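PDB 4OXI: enterobactin synthetase component F-related protein from Vibrio cholerae serotype O1, which probably activates glycine with ATP as glycyl-adenylate, acting as an adenylation enzyme in a lipopolysaccharide modification pathway that confers antimicrobial peptide resistance. Local coordinates for residues 250-256 with 331-335. Sequence-based numbering, arbitrary orientation.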
ATOM      1  N   PHE A 250       5.773  15.593  10.785  1.00 35.35           N
ATOM      2  CA  PHE A 250       6.675  14.691  11.494  1.00 30.83           C
ATOM      3  C   PHE A 250       8.020  14.593  10.782  1.00 37.16           C
ATOM      4  O   PHE A 250       8.348  13.554  10.200  1.00 29.23           O
ATOM      5  CB  PHE A 250       6.049  13.303  11.599  1.00 31.68           C
ATOM      6  CG  PHE A 250       4.644  13.322  12.112  1.00 30.06           C
ATOM      7  CD1 PHE A 250       4.394  13.445  13.466  1.00 29.93           C
ATOM      8  CD2 PHE A 250       3.578  13.223  11.240  1.00 28.04           C
ATOM      9  CE1 PHE A 250       3.103  13.468  13.944  1.00 32.71           C
ATOM     10  CE2 PHE A 250       2.278  13.243  11.704  1.00 29.89           C
ATOM     11  CZ  PHE A 250       2.036  13.369  13.060  1.00 32.68           C
ATOM     12  N   PRO A 251       8.814  15.670  10.840  1.00 33.77           N
ATOM     13  CA  PRO A 251      10.084  15.690  10.105  1.00 30.88           C
ATOM     14  C   PRO A 251      11.098  14.697  10.661  1.00 29.05           C
ATOM     15  O   PRO A 251      11.198  14.529  11.876  1.00 31.69           O
ATOM     16  CB  PRO A 251      10.578  17.129  10.299  1.00 31.86           C
ATOM     17  CG  PRO A 251       9.948  17.574  11.596  1.00 36.60           C
ATOM     18  CD  PRO A 251       8.607  16.886  11.649  1.00 32.65           C
ATOM     19  N   LEU A 252      11.840  14.040   9.775  1.00 27.72           N
ATOM     20  CA  LEU A 252      12.906  13.142  10.199  1.00 32.00           C
ATOM     21  C   LEU A 252      14.226  13.829   9.943  1.00 29.96           C
ATOM     22  O   LEU A 252      14.271  14.862   9.295  1.00 33.44           O
ATOM     23  CB  LEU A 252      12.880  11.851   9.377  1.00 29.57           C
ATOM     24  CG  LEU A 252      11.580  11.050   9.373  1.00 31.69           C
ATOM     25  CD1 LEU A 252      11.718   9.743   8.560  1.00 24.82           C
ATOM     26  CD2 LEU A 252      11.169  10.776  10.798  1.00 27.79           C
ATOM     27  N   ASN A 253      15.307  13.236  10.424  1.00 33.41           N
ATOM     28  CA  ASN A 253      16.643  13.682  10.048  1.00 36.00           C
ATOM     29  C   ASN A 253      17.424  12.499   9.476  1.00 33.44           C
ATOM     30  O   ASN A 253      16.979  11.352   9.571  1.00 32.94           O
ATOM     31  CB  ASN A 253      17.374  14.242  11.266  1.00 32.39           C
ATOM     32  CG  ASN A 253      17.450  13.239  12.379  1.00 35.66           C
ATOM     33  OD1 ASN A 253      18.265  12.330  12.330  1.00 36.00           O
ATOM     34  ND2 ASN A 253      16.567  13.367  13.374  1.00 36.61           N
ATOM     35  N   ALA A 254      18.604  12.772   8.927  1.00 30.03           N
ATOM     36  CA  ALA A 254      19.419  11.748   8.290  1.00 29.10           C
ATOM     37  C   ALA A 254      19.892  10.646   9.233  1.00 33.51           C
ATOM     38  O   ALA A 254      20.450   9.647   8.777  1.00 32.73           O
ATOM     39  CB  ALA A 254      20.627  12.391   7.588  1.00 32.12           C
ATOM     40  N   GLN A 255      19.698  10.810  10.539  1.00 31.03           N
ATOM     41  CA  GLN A 255      20.136   9.769  11.467  1.00 31.44           C
ATOM     42  C   GLN A 255      19.017   8.772  11.723  1.00 30.64           C
ATOM     43  O   GLN A 255      19.216   7.772  12.414  1.00 29.05           O
ATOM     44  CB  GLN A 255      20.636  10.368  12.791  1.00 30.90           C
ATOM     45  CG  GLN A 255      21.692  11.452  12.613  1.00 39.55           C
ATOM     46  CD  GLN A 255      22.681  11.125  11.509  1.00 42.19           C
ATOM     47  OE1 GLN A 255      23.234  10.024  11.457  1.00 45.64           O
ATOM     48  NE2 GLN A 255      22.902  12.081  10.614  1.00 40.45           N
ATOM     49  N   ASP A 256      17.841   9.043  11.163  1.00 27.64           N
ATOM     50  CA  ASP A 256      16.693   8.169  11.376  1.00 28.03           C
ATOM     51  C   ASP A 256      16.832   6.859  10.587  1.00 26.67           C
ATOM     52  O   ASP A 256      17.484   6.822   9.537  1.00 24.31           O
ATOM     53  CB  ASP A 256      15.392   8.893  11.012  1.00 26.66           C
ATOM     54  CG  ASP A 256      14.875   9.796  12.150  1.00 30.02           C
ATOM     55  OD1 ASP A 256      14.757   9.303  13.289  1.00 30.17           O
ATOM     56  OD2 ASP A 256      14.576  10.992  11.908  1.00 31.24           O
ATOM     57  N   ARG A 331      11.090   6.227  17.895  1.00 26.86           N
ATOM     58  CA  ARG A 331      10.573   7.538  18.319  1.00 28.30           C
ATOM     59  C   ARG A 331       9.282   7.931  17.610  1.00 29.69           C
ATOM     60  O   ARG A 331       8.540   8.789  18.095  1.00 31.05           O
ATOM     61  CB  ARG A 331      11.636   8.630  18.165  1.00 27.57           C
ATOM     62  CG  ARG A 331      11.851   9.144  16.749  1.00 29.54           C
ATOM     63  CD  ARG A 331      12.999  10.169  16.738  1.00 30.51           C
ATOM     64  NE  ARG A 331      13.201  10.769  15.423  1.00 32.18           N
ATOM     65  CZ  ARG A 331      12.461  11.764  14.935  1.00 33.83           C
ATOM     66  NH1 ARG A 331      11.457  12.271  15.645  1.00 28.43           N
ATOM     67  NH2 ARG A 331      12.715  12.244  13.725  1.00 28.94           N
ATOM     68  N   LEU A 332       9.008   7.298  16.472  1.00 26.66           N
ATOM     69  CA  LEU A 332       7.756   7.536  15.767  1.00 29.15           C
ATOM     70  C   LEU A 332       7.130   6.233  15.269  1.00 26.05           C
ATOM     71  O   LEU A 332       7.717   5.533  14.435  1.00 24.14           O
ATOM     72  CB  LEU A 332       7.966   8.504  14.598  1.00 26.66           C
ATOM     73  CG  LEU A 332       8.076  10.007  14.879  1.00 33.01           C
ATOM     74  CD1 LEU A 332       8.692  10.723  13.687  1.00 30.15           C
ATOM     75  CD2 LEU A 332       6.712  10.611  15.210  1.00 29.10           C
ATOM     76  N   SER A 333       5.932   5.931  15.771  1.00 24.69           N
ATOM     77  CA  SER A 333       5.199   4.722  15.411  1.00 22.00           C
ATOM     78  C   SER A 333       3.929   5.120  14.699  1.00 24.47           C
ATOM     79  O   SER A 333       3.057   5.762  15.305  1.00 24.16           O
ATOM     80  CB  SER A 333       4.813   3.941  16.668  1.00 17.71           C
ATOM     81  OG  SER A 333       5.953   3.367  17.292  1.00 25.12           O
ATOM     82  N   PHE A 334       3.803   4.750  13.426  1.00 21.32           N
ATOM     83  CA  PHE A 334       2.558   5.027  12.711  1.00 22.05           C
ATOM     84  C   PHE A 334       1.797   3.727  12.472  1.00 24.42           C
ATOM     85  O   PHE A 334       2.406   2.692  12.178  1.00 24.20           O
ATOM     86  CB  PHE A 334       2.829   5.687  11.359  1.00 20.89           C
ATOM     87  CG  PHE A 334       3.515   7.027  11.433  1.00 23.47           C
ATOM     88  CD1 PHE A 334       2.774   8.199  11.464  1.00 25.71           C
ATOM     89  CD2 PHE A 334       4.901   7.118  11.396  1.00 24.45           C
ATOM     90  CE1 PHE A 334       3.406   9.446  11.495  1.00 24.86           C
ATOM     91  CE2 PHE A 334       5.530   8.340  11.428  1.00 24.90           C
ATOM     92  CZ  PHE A 334       4.777   9.514  11.475  1.00 25.51           C
ATOM     93  N   PHE A 335       0.475   3.774  12.583  1.00 21.77           N
ATOM     94  CA  PHE A 335      -0.351   2.626  12.235  1.00 21.03           C
ATOM     95  C   PHE A 335      -1.463   3.061  11.291  1.00 25.02           C
ATOM     96  O   PHE A 335      -2.052   4.132  11.470  1.00 23.29           O
ATOM     97  CB  PHE A 335      -0.893   1.949  13.495  1.00 20.21           C
ATOM     98  CG  PHE A 335       0.195   1.379  14.367  1.00 24.50           C
ATOM     99  CD1 PHE A 335       0.902   0.248  13.970  1.00 23.63           C
ATOM    100  CD2 PHE A 335       0.551   1.996  15.552  1.00 21.62           C
ATOM    101  CE1 PHE A 335       1.935  -0.272  14.755  1.00 22.75           C
ATOM    102  CE2 PHE A 335       1.574   1.479  16.345  1.00 25.41           C
ATOM    103  CZ  PHE A 335       2.273   0.351  15.939  1.00 25.75           C
TER
HETATM  104  O   HOH W   1       9.928  14.438  14.150  1.00 35.15           O
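Arg331 and Asp256 join side-on, one carboxylate oxygen to each of two guanidinium nitrogens, and illustrate how a single arginine can tie a loop to the start of a strand. NE donates to the syn lone pair of Asp256 OD1, while Arg331 NH2 reaches Asp256 OD2 at 2.9 Å in a nearly straight bond (168°). With CG between the backbone N and the carbonyl carbon (chi1 78°), the Arg331 chain extends from CG to NE and takes the guanidinium to the loop. There Arg331 NH2 also gives a weak bond to Pro251 O (3.3 Å), and a water bridges that carbonyl to NH1. Asp256 OD2 accepts a second hydrogen bond, from the backbone N of Asn253, on its anti side, within the type I turn Asn253–Asp256; Thr304 holds OD1.

Beside this polar end lies an apolar one. Phe334 turns its edge onto one face of Phe250 in a T-shaped pair, planes 83° apart, with Phe334 CE1 3.8 Å from Phe250 CD2. Leu332 spans two apolar side chains, its CD2 4.1 Å from Phe250 CD1 and its CD1 on Leu252 CD2; Leu252 CD2 also lies beside Arg331 NH2, joining the two ends. Tyr275 of helix 268-279 touches Leu252, Leu332 and Phe334.

The contact thus fastens the link between helix 236-249 and strand 257-260 to strand 332-336. With two hydrogen-bond partners on each carboxylate oxygen, Asp256 is held against rotation and probably ionised despite its burial.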